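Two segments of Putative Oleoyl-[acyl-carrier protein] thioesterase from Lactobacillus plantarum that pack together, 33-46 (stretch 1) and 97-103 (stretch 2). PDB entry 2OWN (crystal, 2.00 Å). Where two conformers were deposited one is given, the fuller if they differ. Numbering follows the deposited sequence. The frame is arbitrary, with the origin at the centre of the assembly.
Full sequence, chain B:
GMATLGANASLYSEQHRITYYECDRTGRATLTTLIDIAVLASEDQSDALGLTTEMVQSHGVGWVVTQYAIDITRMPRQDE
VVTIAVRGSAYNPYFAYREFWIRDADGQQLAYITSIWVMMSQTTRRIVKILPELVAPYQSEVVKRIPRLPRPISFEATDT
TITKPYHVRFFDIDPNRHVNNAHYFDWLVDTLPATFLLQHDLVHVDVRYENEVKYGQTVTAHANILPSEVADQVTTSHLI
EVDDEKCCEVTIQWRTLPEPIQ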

ATOM      1  N   THR B  33      -4.778   4.363  -3.554  1.00 29.86           N
ATOM      2  CA  THR B  33      -5.296   4.896  -2.263  1.00 30.84           C
ATOM      3  C   THR B  33      -6.708   5.491  -2.374  1.00 30.58           C
ATOM      4  O   THR B  33      -7.522   5.250  -1.488  1.00 30.63           O
ATOM      5  CB  THR B  33      -4.359   5.951  -1.644  1.00 31.56           C
ATOM      6  OG1 THR B  33      -3.155   5.293  -1.270  1.00 28.25           O
ATOM      7  CG2 THR B  33      -4.978   6.665  -0.381  1.00 30.50           C
ATOM      8  N   LEU B  34      -6.966   6.248  -3.454  1.00 32.46           N
ATOM      9  CA  LEU B  34      -8.276   6.899  -3.702  1.00 32.42           C
ATOM     10  C   LEU B  34      -9.395   5.856  -3.752  1.00 32.19           C
ATOM     11  O   LEU B  34     -10.402   6.018  -3.054  1.00 32.23           O
ATOM     12  CB  LEU B  34      -8.279   7.743  -4.983  1.00 33.10           C
ATOM     13  CG  LEU B  34      -9.489   8.663  -5.200  1.00 34.39           C
ATOM     14  CD1 LEU B  34      -9.492   9.765  -4.151  1.00 35.15           C
ATOM     15  CD2 LEU B  34      -9.467   9.266  -6.586  1.00 31.66           C
ATOM     16  N   ILE B  35      -9.190   4.789  -4.538  1.00 31.59           N
ATOM     17  CA  ILE B  35     -10.160   3.660  -4.624  1.00 31.85           C
ATOM     18  C   ILE B  35     -10.199   2.887  -3.294  1.00 31.51           C
ATOM     19  O   ILE B  35     -11.293   2.504  -2.855  1.00 31.82           O
ATOM     20  CB  ILE B  35      -9.877   2.714  -5.834  1.00 31.70           C
ATOM     21  CG1 ILE B  35     -10.038   3.472  -7.156  1.00 36.68           C
ATOM     22  CG2 ILE B  35     -10.791   1.489  -5.840  1.00 32.08           C
ATOM     23  CD1 ILE B  35     -11.419   4.065  -7.432  1.00 38.78           C
ATOM     24  N   ASP B  36      -9.025   2.658  -2.679  1.00 30.80           N
ATOM     25  CA  ASP B  36      -8.921   1.975  -1.357  1.00 31.11           C
ATOM     26  C   ASP B  36      -9.824   2.596  -0.268  1.00 29.73           C
ATOM     27  O   ASP B  36     -10.601   1.875   0.380  1.00 29.49           O
ATOM     28  CB  ASP B  36      -7.465   1.921  -0.823  1.00 30.75           C
ATOM     29  CG  ASP B  36      -6.590   0.826  -1.437  1.00 34.62           C
ATOM     30  OD1 ASP B  36      -7.072  -0.187  -1.989  1.00 31.30           O
ATOM     31  OD2 ASP B  36      -5.351   0.976  -1.283  1.00 35.53           O
ATOM     32  N   ILE B  37      -9.733   3.922  -0.120  1.00 30.60           N
ATOM     33  CA  ILE B  37     -10.532   4.676   0.889  1.00 31.49           C
ATOM     34  C   ILE B  37     -12.019   4.800   0.505  1.00 31.47           C
ATOM     35  O   ILE B  37     -12.854   4.864   1.400  1.00 30.73           O
ATOM     36  CB  ILE B  37      -9.881   6.050   1.297  1.00 32.32           C
ATOM     37  CG1 ILE B  37      -9.929   7.106   0.175  1.00 30.21           C
ATOM     38  CG2 ILE B  37      -8.443   5.798   1.825  1.00 30.91           C
ATOM     39  CD1 ILE B  37      -9.191   8.408   0.513  1.00 33.05           C
ATOM     40  N   ALA B  38     -12.333   4.872  -0.802  1.00 31.32           N
ATOM     41  CA  ALA B  38     -13.737   4.908  -1.298  1.00 31.52           C
ATOM     42  C   ALA B  38     -14.434   3.583  -0.936  1.00 30.07           C
ATOM     43  O   ALA B  38     -15.513   3.598  -0.340  1.00 31.01           O
ATOM     44  CB  ALA B  38     -13.803   5.151  -2.800  1.00 30.35           C
ATOM     45  N   VAL B  39     -13.768   2.467  -1.265  1.00 29.90           N
ATOM     46  CA  VAL B  39     -14.236   1.090  -0.957  1.00 29.12           C
ATOM     47  C   VAL B  39     -14.287   0.825   0.573  1.00 28.82           C
ATOM     48  O   VAL B  39     -15.176   0.092   1.022  1.00 29.12           O
ATOM     49  CB  VAL B  39     -13.425   0.012  -1.769  1.00 29.11           C
ATOM     50  CG1 VAL B  39     -13.657  -1.437  -1.274  1.00 29.87           C
ATOM     51  CG2 VAL B  39     -13.741   0.147  -3.257  1.00 30.08           C
ATOM     52  N   LEU B  40     -13.341   1.407   1.341  1.00 28.46           N
ATOM     53  CA  LEU B  40     -13.305   1.329   2.826  1.00 28.36           C
ATOM     54  C   LEU B  40     -14.595   1.932   3.396  1.00 28.02           C
ATOM     55  O   LEU B  40     -15.189   1.339   4.286  1.00 28.10           O
ATOM     56  CB  LEU B  40     -12.091   2.059   3.432  1.00 28.92           C
ATOM     57  CG  LEU B  40     -11.884   2.004   4.957  1.00 28.63           C
ATOM     58  CD1 LEU B  40     -11.632   0.570   5.426  1.00 31.31           C
ATOM     59  CD2 LEU B  40     -10.744   2.904   5.374  1.00 28.27           C
ATOM     60  N   ALA B  41     -14.991   3.106   2.882  1.00 28.05           N
ATOM     61  CA  ALA B  41     -16.252   3.795   3.264  1.00 28.89           C
ATOM     62  C   ALA B  41     -17.504   2.955   2.907  1.00 30.44           C
ATOM     63  O   ALA B  41     -18.466   2.900   3.705  1.00 31.83           O
ATOM     64  CB  ALA B  41     -16.342   5.186   2.616  1.00 28.78           C
ATOM     65  N   SER B  42     -17.465   2.302   1.735  1.00 30.72           N
ATOM     66  CA  SER B  42     -18.545   1.423   1.237  1.00 31.96           C
ATOM     67  C   SER B  42     -18.696   0.152   2.086  1.00 32.70           C
ATOM     68  O   SER B  42     -19.827  -0.213   2.417  1.00 33.19           O
ATOM     69  CB  SER B  42     -18.341   1.074  -0.251  1.00 31.76           C
ATOM     70  OG  SER B  42     -19.355   0.224  -0.762  1.00 34.35           O
ATOM     71  N   GLU B  43     -17.576  -0.511   2.415  1.00 34.29           N
ATOM     72  CA  GLU B  43     -17.591  -1.731   3.277  1.00 35.30           C
ATOM     73  C   GLU B  43     -18.080  -1.424   4.709  1.00 33.07           C
ATOM     74  O   GLU B  43     -18.797  -2.241   5.280  1.00 31.85           O
ATOM     75  CB  GLU B  43     -16.243  -2.485   3.289  1.00 35.81           C
ATOM     76  CG  GLU B  43     -15.902  -3.159   1.933  1.00 40.14           C
ATOM     77  CD  GLU B  43     -14.590  -3.967   1.916  1.00 41.48           C
ATOM     78  OE1 GLU B  43     -14.038  -4.322   2.989  1.00 50.99           O
ATOM     79  OE2 GLU B  43     -14.119  -4.276   0.795  1.00 51.99           O
ATOM     80  N   ASP B  44     -17.720  -0.250   5.244  1.00 30.97           N
ATOM     81  CA  ASP B  44     -18.160   0.199   6.590  1.00 30.10           C
ATOM     82  C   ASP B  44     -19.632   0.576   6.648  1.00 28.74           C
ATOM     83  O   ASP B  44     -20.242   0.387   7.696  1.00 27.03           O
ATOM     84  CB  ASP B  44     -17.292   1.347   7.111  1.00 29.41           C
ATOM     85  CG  ASP B  44     -15.858   0.931   7.323  1.00 33.12           C
ATOM     86  OD1 ASP B  44     -15.559  -0.285   7.417  1.00 34.68           O
ATOM     87  OD2 ASP B  44     -15.006   1.823   7.373  1.00 31.38           O
ATOM     88  N   GLN B  45     -20.168   1.159   5.562  1.00 29.21           N
ATOM     89  CA  GLN B  45     -21.611   1.463   5.443  1.00 29.65           C
ATOM     90  C   GLN B  45     -22.350   0.113   5.463  1.00 29.87           C
ATOM     91  O   GLN B  45     -23.292  -0.064   6.242  1.00 30.69           O
ATOM     92  CB  GLN B  45     -21.962   2.225   4.146  1.00 30.20           C
ATOM     93  CG  GLN B  45     -23.473   2.586   4.004  1.00 27.89           C
ATOM     94  CD  GLN B  45     -23.841   3.391   2.754  1.00 30.98           C
ATOM     95  OE1 GLN B  45     -23.044   3.551   1.828  1.00 24.97           O
ATOM     96  NE2 GLN B  45     -25.080   3.879   2.724  1.00 21.48           N
ATOM     97  N   SER B  46     -21.872  -0.816   4.619  1.00 30.35           N
ATOM     98  CA  SER B  46     -22.416  -2.179   4.480  1.00 31.93           C
ATOM     99  C   SER B  46     -22.335  -2.996   5.791  1.00 32.59           C
ATOM    100  O   SER B  46     -23.301  -3.684   6.118  1.00 32.08           O
ATOM    101  CB  SER B  46     -21.750  -2.917   3.303  1.00 31.43           C
ATOM    102  OG  SER B  46     -21.816  -2.133   2.128  1.00 30.54           O
TER
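Stretch 2, residues 97-103: YREFWIR

Residues 33-46 form one continuous stretch of α-helix that begins earlier in the chain and runs on beyond it, held by regular i to i+4 backbone hydrogen bonds from Ile 37 N to Thr 33 O (2.9 Å) through Ser 46 N to Ser 42 O (3.1 Å). Against it lies the β-strand 97-103, with extended backbone torsions throughout. The two axes approach to 9.2 Å, and their N-to-C directions make an angle of 118°, so the strand crosses the helix obliquely and with a partly opposed sense. As the helix is followed forward, its partners therefore come in reverse order: Ile 102, then Phe 100, then Arg 98. These alternate residues of the strand point toward the helix, whereas Tyr 97, Glu 99, Trp 101 and Arg 103 make no contact with it. Together the two segments bury 372 Å².

The contact opens at Leu 34. Its CA-to-CB bond points sideways, but the t, p rotamer brings CD1 to 3.8 Å from CG1 of Ile 102. One turn on, Ile 37 also starts sideways and reaches the same partner, its CG1 lying 4.2 Å from Ile 102 CD1. Ile 102, with both chi angles in the m well, thus packs against two aliphatic side chains of the helix.

Ala 38 marks the closest backbone register, its CA 6.4 Å from CA of Phe 100. Its methyl points toward the strand, and CB lies 3.5 Å from Phe 100 CD2, so the ring packs directly on the methyl. The carbonyl atom Ala 38 O is 3.2 Å from Phe 100 CE2 and lies at the ring edge, near its plane, while also accepting the backbone hydrogen bond from Ser 42 N at 3.1 Å. The CA-to-CB bond of Val 39 points away from the strand, and Leu 40 takes no part in the contact.

At Ser 42 the character of the surface changes. Its CB sits at the edge of the Phe 100 ring, 3.9 Å from CE2, and its hydroxyl lies over one face of the Arg 98 guanidinium. Although Ser 42 OG is 3.0 Å from Arg 98 NH1, the angle is too poor for a hydrogen bond. Gln 45, one turn later, approaches that guanidinium at its edge instead, and Arg 98 NH1 donates a weak hydrogen bond to Gln 45 OE1 (3.4 Å, 143°). The packing thus passes from aliphatic through aromatic to polar along the helix.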

ATOM      1  N   TYR B  97     -25.946   1.245  -9.023  1.00 33.07           N
ATOM      2  CA  TYR B  97     -25.257   2.545  -9.178  1.00 32.22           C
ATOM      3  C   TYR B  97     -24.817   3.077  -7.800  1.00 32.43           C
ATOM      4  O   TYR B  97     -25.679   3.386  -6.975  1.00 31.57           O
ATOM      5  CB  TYR B  97     -26.178   3.535  -9.912  1.00 31.16           C
ATOM      6  CG  TYR B  97     -25.604   4.921 -10.134  1.00 30.25           C
ATOM      7  CD1 TYR B  97     -24.489   5.112 -10.987  1.00 28.80           C
ATOM      8  CD2 TYR B  97     -26.199   6.067  -9.542  1.00 28.13           C
ATOM      9  CE1 TYR B  97     -23.945   6.419 -11.218  1.00 25.57           C
ATOM     10  CE2 TYR B  97     -25.670   7.381  -9.769  1.00 29.24           C
ATOM     11  CZ  TYR B  97     -24.542   7.544 -10.607  1.00 27.87           C
ATOM     12  OH  TYR B  97     -24.038   8.801 -10.823  1.00 28.52           O
ATOM     13  N   ARG B  98     -23.495   3.184  -7.579  1.00 33.34           N
ATOM     14  CA  ARG B  98     -22.898   3.656  -6.313  1.00 32.72           C
ATOM     15  C   ARG B  98     -22.010   4.894  -6.518  1.00 32.62           C
ATOM     16  O   ARG B  98     -21.107   4.877  -7.370  1.00 31.81           O
ATOM     17  CB  ARG B  98     -22.122   2.510  -5.671  1.00 32.71           C
ATOM     18  CG  ARG B  98     -21.423   2.819  -4.328  1.00 32.56           C
ATOM     19  CD  ARG B  98     -20.975   1.542  -3.616  1.00 34.96           C
ATOM     20  NE  ARG B  98     -22.133   0.898  -2.987  1.00 33.98           N
ATOM     21  CZ  ARG B  98     -22.554   1.052  -1.722  1.00 37.64           C
ATOM     22  NH1 ARG B  98     -21.913   1.819  -0.823  1.00 39.13           N
ATOM     23  NH2 ARG B  98     -23.652   0.395  -1.334  1.00 35.05           N
ATOM     24  N   GLU B  99     -22.269   5.935  -5.712  1.00 31.85           N
ATOM     25  CA  GLU B  99     -21.546   7.213  -5.726  1.00 31.50           C
ATOM     26  C   GLU B  99     -20.667   7.393  -4.478  1.00 31.20           C
ATOM     27  O   GLU B  99     -21.026   6.905  -3.394  1.00 30.27           O
ATOM     28  CB  GLU B  99     -22.524   8.373  -5.821  1.00 31.61           C
ATOM     29  CG  GLU B  99     -23.213   8.488  -7.165  1.00 34.35           C
ATOM     30  CD  GLU B  99     -24.211   9.604  -7.164  1.00 30.71           C
ATOM     31  OE1 GLU B  99     -25.371   9.392  -6.756  1.00 42.21           O
ATOM     32  OE2 GLU B  99     -23.871  10.692  -7.649  1.00 42.71           O
ATOM     33  N   PHE B 100     -19.540   8.100  -4.653  1.00 30.82           N
ATOM     34  CA  PHE B 100     -18.576   8.413  -3.569  1.00 30.73           C
ATOM     35  C   PHE B 100     -18.094   9.865  -3.708  1.00 31.48           C
ATOM     36  O   PHE B 100     -17.887  10.322  -4.838  1.00 34.37           O
ATOM     37  CB  PHE B 100     -17.297   7.557  -3.592  1.00 30.93           C
ATOM     38  CG  PHE B 100     -17.504   6.077  -3.779  1.00 31.05           C
ATOM     39  CD1 PHE B 100     -17.804   5.560  -5.058  1.00 32.86           C
ATOM     40  CD2 PHE B 100     -17.260   5.167  -2.727  1.00 33.05           C
ATOM     41  CE1 PHE B 100     -17.963   4.170  -5.273  1.00 31.94           C
ATOM     42  CE2 PHE B 100     -17.409   3.756  -2.938  1.00 32.40           C
ATOM     43  CZ  PHE B 100     -17.760   3.262  -4.215  1.00 32.64           C
ATOM     44  N   TRP B 101     -17.884  10.550  -2.579  1.00 30.97           N
ATOM     45  CA  TRP B 101     -17.365  11.932  -2.532  1.00 30.87           C
ATOM     46  C   TRP B 101     -16.217  11.999  -1.535  1.00 31.15           C
ATOM     47  O   TRP B 101     -16.414  11.624  -0.377  1.00 31.84           O
ATOM     48  CB  TRP B 101     -18.421  12.931  -2.085  1.00 30.46           C
ATOM     49  CG  TRP B 101     -19.573  13.040  -2.969  1.00 31.32           C
ATOM     50  CD1 TRP B 101     -19.784  13.985  -3.926  1.00 29.30           C
ATOM     51  CD2 TRP B 101     -20.708  12.178  -2.987  1.00 29.49           C
ATOM     52  NE1 TRP B 101     -20.985  13.766  -4.551  1.00 30.71           N
ATOM     53  CE2 TRP B 101     -21.579  12.661  -4.002  1.00 28.64           C
ATOM     54  CE3 TRP B 101     -21.079  11.029  -2.251  1.00 29.55           C
ATOM     55  CZ2 TRP B 101     -22.814  12.033  -4.308  1.00 31.98           C
ATOM     56  CZ3 TRP B 101     -22.325  10.393  -2.546  1.00 30.97           C
ATOM     57  CH2 TRP B 101     -23.170  10.905  -3.574  1.00 29.46           C
ATOM     58  N   ILE B 102     -15.036  12.419  -1.994  1.00 32.18           N
ATOM     59  CA  ILE B 102     -13.847  12.607  -1.147  1.00 33.14           C
ATOM     60  C   ILE B 102     -13.791  14.135  -1.013  1.00 33.34           C
ATOM     61  O   ILE B 102     -13.678  14.823  -2.049  1.00 32.20           O
ATOM     62  CB  ILE B 102     -12.553  12.044  -1.766  1.00 34.53           C
ATOM     63  CG1 ILE B 102     -12.704  10.575  -2.206  1.00 37.75           C
ATOM     64  CG2 ILE B 102     -11.396  12.183  -0.794  1.00 30.81           C
ATOM     65  CD1 ILE B 102     -13.062   9.616  -1.136  1.00 42.92           C
ATOM     66  N   ARG B 103     -13.900  14.631   0.234  1.00 33.51           N
ATOM     67  CA  ARG B 103     -13.892  16.067   0.567  0.50 34.07           C
ATOM     68  C   ARG B 103     -12.798  16.412   1.575  1.00 34.49           C
ATOM     69  O   ARG B 103     -12.370  15.541   2.352  1.00 33.38           O
ATOM     70  CB  ARG B 103     -15.250  16.482   1.149  0.50 34.03           C
ATOM     71  CG  ARG B 103     -16.456  16.267   0.229  0.50 34.42           C
ATOM     72  CD  ARG B 103     -17.731  16.804   0.882  0.50 34.78           C
ATOM     73  NE  ARG B 103     -18.915  16.738   0.008  0.50 36.26           N
ATOM     74  CZ  ARG B 103     -19.861  15.778  -0.038  0.50 35.75           C
ATOM     75  NH1 ARG B 103     -19.857  14.698   0.769  0.50 34.50           N
ATOM     76  NH2 ARG B 103     -20.867  15.912  -0.919  0.50 37.04           N
TER